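Local structure of hypothetical Membrane Spanning Protein (Bacillus cereus, 2FB5) at residues G93-V98 and A180-V185; A170-S175 and G198-I203. The protein probably catalyses, as a diadenylate cyclase, the condensation of two ATP molecules into cyclic di-AMP, and is probably required for efficient spore formation. All coordinates share one frame; numbering follows the deposited sequence.

Contact 1: residues G93-V98 and A180-V185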
loop_
_atom_site.group_PDB
_atom_site.type_symbol
_atom_site.label_atom_id
_atom_site.label_comp_id
_atom_site.label_asym_id
_atom_site.label_seq_id
_atom_site.Cartn_x
_atom_site.Cartn_y
_atom_site.Cartn_z
ATOM N N GLY A 93 4.413 3.066 -37.303
ATOM C CA GLY A 93 4.534 4.099 -36.280
ATOM C C GLY A 93 3.270 4.194 -35.450
ATOM O O GLY A 93 2.163 4.105 -35.983
ATOM N N ALA A 94 3.436 4.335 -34.137
ATOM C CA ALA A 94 2.303 4.405 -33.230
ATOM C C ALA A 94 2.666 5.263 -32.047
ATOM O O ALA A 94 3.826 5.311 -31.657
ATOM C CB ALA A 94 1.894 3.004 -32.756
ATOM N N LEU A 95 1.658 5.913 -31.468
ATOM C CA LEU A 95 1.840 6.808 -30.338
ATOM C C LEU A 95 0.591 6.690 -29.468
ATOM O O LEU A 95 -0.468 7.200 -29.841
ATOM C CB LEU A 95 2.022 8.249 -30.842
ATOM C CG LEU A 95 2.293 9.375 -29.851
ATOM C CD1 LEU A 95 3.602 9.166 -29.118
ATOM C CD2 LEU A 95 2.328 10.730 -30.592
ATOM N N ILE A 96 0.709 5.988 -28.339
ATOM C CA ILE A 96 -0.444 5.684 -27.488
ATOM C C ILE A 96 -0.277 6.232 -26.079
ATOM O O ILE A 96 0.564 5.755 -25.310
ATOM C CB ILE A 96 -0.720 4.152 -27.394
ATOM C CG1 ILE A 96 -0.941 3.560 -28.799
ATOM C CG2 ILE A 96 -1.917 3.904 -26.474
ATOM C CD1 ILE A 96 -1.188 2.022 -28.845
ATOM N N VAL A 97 -1.087 7.234 -25.751
ATOM C CA VAL A 97 -1.089 7.864 -24.427
ATOM C C VAL A 97 -2.007 7.068 -23.495
ATOM O O VAL A 97 -3.183 6.865 -23.809
ATOM C CB VAL A 97 -1.636 9.307 -24.507
ATOM C CG1 VAL A 97 -1.763 9.928 -23.110
ATOM C CG2 VAL A 97 -0.734 10.182 -25.389
ATOM N N VAL A 98 -1.486 6.611 -22.358
ATOM C CA VAL A 98 -2.363 6.043 -21.350
ATOM C C VAL A 98 -2.495 7.027 -20.198
ATOM O O VAL A 98 -1.520 7.296 -19.496
ATOM C CB VAL A 98 -1.875 4.675 -20.842
ATOM C CG1 VAL A 98 -2.900 4.087 -19.885
ATOM C CG2 VAL A 98 -1.615 3.747 -22.027
ATOM N N ALA A 180 1.136 10.913 -17.329
ATOM C CA ALA A 180 0.741 9.936 -18.367
ATOM C C ALA A 180 1.915 9.049 -18.787
ATOM O O ALA A 180 3.062 9.481 -18.762
ATOM C CB ALA A 180 0.156 10.641 -19.589
ATOM N N LEU A 181 1.623 7.800 -19.159
ATOM C CA LEU A 181 2.638 6.950 -19.755
ATOM C C LEU A 181 2.359 6.910 -21.253
ATOM O O LEU A 181 1.230 6.659 -21.655
ATOM C CB LEU A 181 2.587 5.537 -19.147
ATOM C CG LEU A 181 3.678 4.576 -19.623
ATOM C CD1 LEU A 181 4.063 3.647 -18.495
ATOM C CD2 LEU A 181 3.235 3.765 -20.872
ATOM N N ILE A 182 3.364 7.160 -22.081
ATOM C CA ILE A 182 3.130 7.225 -23.538
ATOM C C ILE A 182 3.976 6.196 -24.290
ATOM O O ILE A 182 5.197 6.286 -24.311
ATOM C CB ILE A 182 3.339 8.662 -24.129
ATOM C CG1 ILE A 182 2.525 9.706 -23.351
ATOM C CG2 ILE A 182 2.916 8.727 -25.604
ATOM C CD1 ILE A 182 3.323 10.431 -22.244
ATOM N N LEU A 183 3.301 5.235 -24.914
ATOM C CA LEU A 183 3.951 4.193 -25.692
ATOM C C LEU A 183 4.234 4.695 -27.097
ATOM O O LEU A 183 3.417 5.413 -27.681
ATOM C CB LEU A 183 3.048 2.944 -25.760
ATOM C CG LEU A 183 2.889 2.262 -24.394
ATOM C CD1 LEU A 183 1.502 1.661 -24.226
ATOM C CD2 LEU A 183 3.961 1.177 -24.193
ATOM N N VAL A 184 5.393 4.313 -27.637
ATOM C CA VAL A 184 5.779 4.673 -29.002
ATOM C C VAL A 184 6.248 3.421 -29.746
ATOM O O VAL A 184 6.933 2.580 -29.164
ATOM C CB VAL A 184 6.929 5.723 -29.024
ATOM C CG1 VAL A 184 7.202 6.200 -30.434
ATOM C CG2 VAL A 184 6.595 6.923 -28.156
ATOM N N VAL A 185 5.841 3.291 -31.011
ATOM C CA VAL A 185 6.446 2.343 -31.957
ATOM C C VAL A 185 7.083 3.202 -33.040
ATOM O O VAL A 185 6.438 4.085 -33.608
ATOM C CB VAL A 185 5.427 1.350 -32.598
ATOM C CG1 VAL A 185 6.141 0.338 -33.517
ATOM C CG2 VAL A 185 4.635 0.608 -31.534
#
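Strands 94-98 and 181-185 run antiparallel in the middle of a mixed sheet, their axes 4.6 Å apart at closest approach. Six backbone hydrogen bonds join the hydrogen-bonded pairs Ala94-Val185, Ile96-Leu183 and Val98-Leu181, two to a pair. They differ in geometry: Val98 N reaches Leu181 O at 2.8 Å almost along the C=O axis, whereas Val185 N meets Ala94 O at 2.9 Å from above the carbonyl plane. Leu181 N to Val98 O is the longest at 3.2 Å. CA-H...O contacts add to the pairing, as from Leu95 CA to Leu183 O at 3.4 Å.

The remaining contacts are apolar. Leu95, with CG anti to its backbone N (chi1 -177°), lies alongside Ile182 and Val184; its CD1 touches Ile182 CG2 at 3.6 Å and Val184 CG2 at 3.9 Å. Val97 sets CG2 beside Ile182 CG1. On the other face, Ala94 CB rests against Val185 CG2 at 3.8 Å.

Both faces are buried, as in a three-layer alpha/beta/alpha arrangement: helix 77-90 packs on Ala94, Ile96, Leu183 and Val185, helix 166-175 on Val97, Ile182 and Val184. Strands 137-141 and 192-196 continue the sheet on either side.

Contact 2: residues A170-S175 and G198-I203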
loop_
_atom_site.group_PDB
_atom_site.type_symbol
_atom_site.label_atom_id
_atom_site.label_comp_id
_atom_site.label_asym_id
_atom_site.label_seq_id
_atom_site.Cartn_x
_atom_site.Cartn_y
_atom_site.Cartn_z
ATOM N N ALA A 170 7.028 13.907 -28.913
ATOM C CA ALA A 170 5.676 14.184 -28.406
ATOM C C ALA A 170 5.392 13.363 -27.149
ATOM O O ALA A 170 4.762 13.849 -26.203
ATOM C CB ALA A 170 4.633 13.887 -29.478
ATOM N N ALA A 171 5.852 12.113 -27.160
ATOM C CA ALA A 171 5.747 11.238 -26.014
ATOM C C ALA A 171 6.505 11.827 -24.829
ATOM O O ALA A 171 5.962 11.956 -23.731
ATOM C CB ALA A 171 6.286 9.858 -26.357
ATOM N N ILE A 172 7.768 12.176 -25.064
ATOM C CA ILE A 172 8.592 12.767 -24.021
ATOM C C ILE A 172 7.932 14.050 -23.551
ATOM O O ILE A 172 7.806 14.276 -22.346
ATOM C CB ILE A 172 10.050 13.017 -24.497
ATOM C CG1 ILE A 172 10.717 11.677 -24.838
ATOM C CG2 ILE A 172 10.857 13.732 -23.418
ATOM C CD1 ILE A 172 12.058 11.820 -25.556
ATOM N N GLY A 173 7.467 14.853 -24.504
ATOM C CA GLY A 173 6.885 16.169 -24.218
ATOM C C GLY A 173 5.660 16.099 -23.325
ATOM O O GLY A 173 5.530 16.875 -22.381
ATOM N N LEU A 174 4.757 15.154 -23.608
ATOM C CA LEU A 174 3.580 14.986 -22.767
ATOM C C LEU A 174 3.961 14.437 -21.387
ATOM O O LEU A 174 3.386 14.840 -20.360
ATOM C CB LEU A 174 2.520 14.075 -23.436
ATOM C CG LEU A 174 1.222 14.002 -22.620
ATOM C CD1 LEU A 174 0.551 15.392 -22.472
ATOM C CD2 LEU A 174 0.230 12.948 -23.161
ATOM N N SER A 175 4.940 13.535 -21.359
ATOM C CA SER A 175 5.366 12.921 -20.104
ATOM C C SER A 175 6.029 13.906 -19.129
ATOM O O SER A 175 6.118 13.611 -17.926
ATOM C CB SER A 175 6.287 11.725 -20.366
ATOM O OG SER A 175 7.605 12.146 -20.673
ATOM N N GLY A 198 9.368 12.475 -18.426
ATOM C CA GLY A 198 10.446 13.126 -19.170
ATOM C C GLY A 198 11.542 12.190 -19.649
ATOM O O GLY A 198 12.492 12.634 -20.278
ATOM N N ILE A 199 11.398 10.891 -19.377
ATOM C CA ILE A 199 12.417 9.914 -19.747
ATOM C C ILE A 199 11.846 8.867 -20.697
ATOM O O ILE A 199 10.749 8.358 -20.470
ATOM C CB ILE A 199 13.050 9.246 -18.490
ATOM C CG1 ILE A 199 13.765 10.312 -17.646
ATOM C CG2 ILE A 199 14.046 8.134 -18.894
ATOM C CD1 ILE A 199 14.023 9.910 -16.202
ATOM N N LEU A 200 12.592 8.562 -21.757
ATOM C CA LEU A 200 12.191 7.540 -22.719
ATOM C C LEU A 200 12.884 6.213 -22.423
ATOM O O LEU A 200 14.120 6.170 -22.319
ATOM C CB LEU A 200 12.531 8.016 -24.140
ATOM C CG LEU A 200 12.028 7.204 -25.333
ATOM C CD1 LEU A 200 10.518 7.354 -25.494
ATOM C CD2 LEU A 200 12.744 7.678 -26.598
ATOM N N TYR A 201 12.096 5.140 -22.290
ATOM C CA TYR A 201 12.621 3.801 -21.986
ATOM C C TYR A 201 12.317 2.827 -23.109
ATOM O O TYR A 201 11.173 2.726 -23.543
ATOM C CB TYR A 201 11.988 3.226 -20.709
ATOM C CG TYR A 201 12.188 4.061 -19.470
ATOM C CD1 TYR A 201 13.328 3.903 -18.675
ATOM C CD2 TYR A 201 11.243 5.013 -19.093
ATOM C CE1 TYR A 201 13.514 4.670 -17.527
ATOM C CE2 TYR A 201 11.412 5.777 -17.952
ATOM C CZ TYR A 201 12.550 5.604 -17.170
ATOM O OH TYR A 201 12.719 6.380 -16.048
ATOM N N THR A 202 13.336 2.096 -23.554
ATOM C CA THR A 202 13.150 1.054 -24.552
ATOM C C THR A 202 12.490 -0.136 -23.888
ATOM O O THR A 202 12.849 -0.507 -22.772
ATOM C CB THR A 202 14.499 0.647 -25.200
ATOM O OG1 THR A 202 15.114 1.814 -25.757
ATOM C CG2 THR A 202 14.297 -0.369 -26.318
ATOM N N ILE A 203 11.498 -0.707 -24.556
ATOM C CA ILE A 203 10.880 -1.937 -24.091
ATOM C C ILE A 203 10.944 -2.993 -25.184
ATOM O O ILE A 203 10.956 -2.672 -26.372
ATOM C CB ILE A 203 9.398 -1.740 -23.635
ATOM C CG1 ILE A 203 8.580 -0.953 -24.672
ATOM C CG2 ILE A 203 9.349 -1.058 -22.278
ATOM C CD1 ILE A 203 7.084 -0.808 -24.348
#
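The C-terminal turn of helix 166-175 meets the tight beta hairpin that links strands 192-196 and 199-203, so that a helix lying on the sheet is joined to the start of its last strand in the chain. The contact is small and uneven, close at Ser175 and Gly198, with one looser apolar contact at Leu200.

At the close end the Ser175 hydroxyl takes part in two hydrogen bonds. It gives its proton to Ile172 O, one turn back in the same helix, and accepts the N-H of Gly198 at 2.9 Å from N to OG, with a bent N-H...O angle of 145°. The side-chain torsion makes this possible: OG stands between the backbone N and the carbonyl carbon (chi1 79°), from which it can reach back to the helix carbonyl while also facing the hairpin. The bond to Ile172 probably fixes the rotation of the hydroxyl and leaves its oxygen turned to Gly198. Gly198 has a positive phi (85°), a left-handed conformation in which a CB would be jammed against the carbonyl O of the preceding residue. Beside it, Ile172 CG2 lies over the Gly198 carbonyl, 3.7 Å from its O.

Farther along, only looser apolar packing joins the segments. Ile172 crosses Leu200 at about a right angle, its CD1 and CG1 each 4.1 Å from Leu200 CB; Leu164 and Thr155 also touch Ile172, and Leu164 touches Leu200. Ile172 and Ser175 are buried, whereas Gly198 and Leu200 are partly exposed. On the solvent side Ile199 points away from the helix, its CG2 over the Tyr201 ring, nearer the ring's margin than its centre.

The hydroxyl's bond within the helix is short, 2.7 Å from Ser175 OG to Ile172 O, in the carbonyl plane on a lone pair.

In the fold
Contacts 1 and 2 have centres about 8 Å apart and share one sheet, in which strand 192-196 separates strand 181-185 from strand 199-203. Helix 166-175 connects them: it leads along the chain to strand 181-185, packs on the face bearing Leu95, Val97, Ile182 and Val184, and meets the hairpin in contact 2. Ala171 settles over contact 1, with its CB 3.5 Å from Val184 CG2 and its O 3.4 Å from Ile182 CD1. Leu174 CD2 touches Val97 CG1 at 3.6 Å. All four segments belong to the DisA-type nucleotide-binding region. Contact 1 pairs the fourth and fifth of seven strands; contact 2 joins helix 166-175 to the outermost strand within this chain, 199-203.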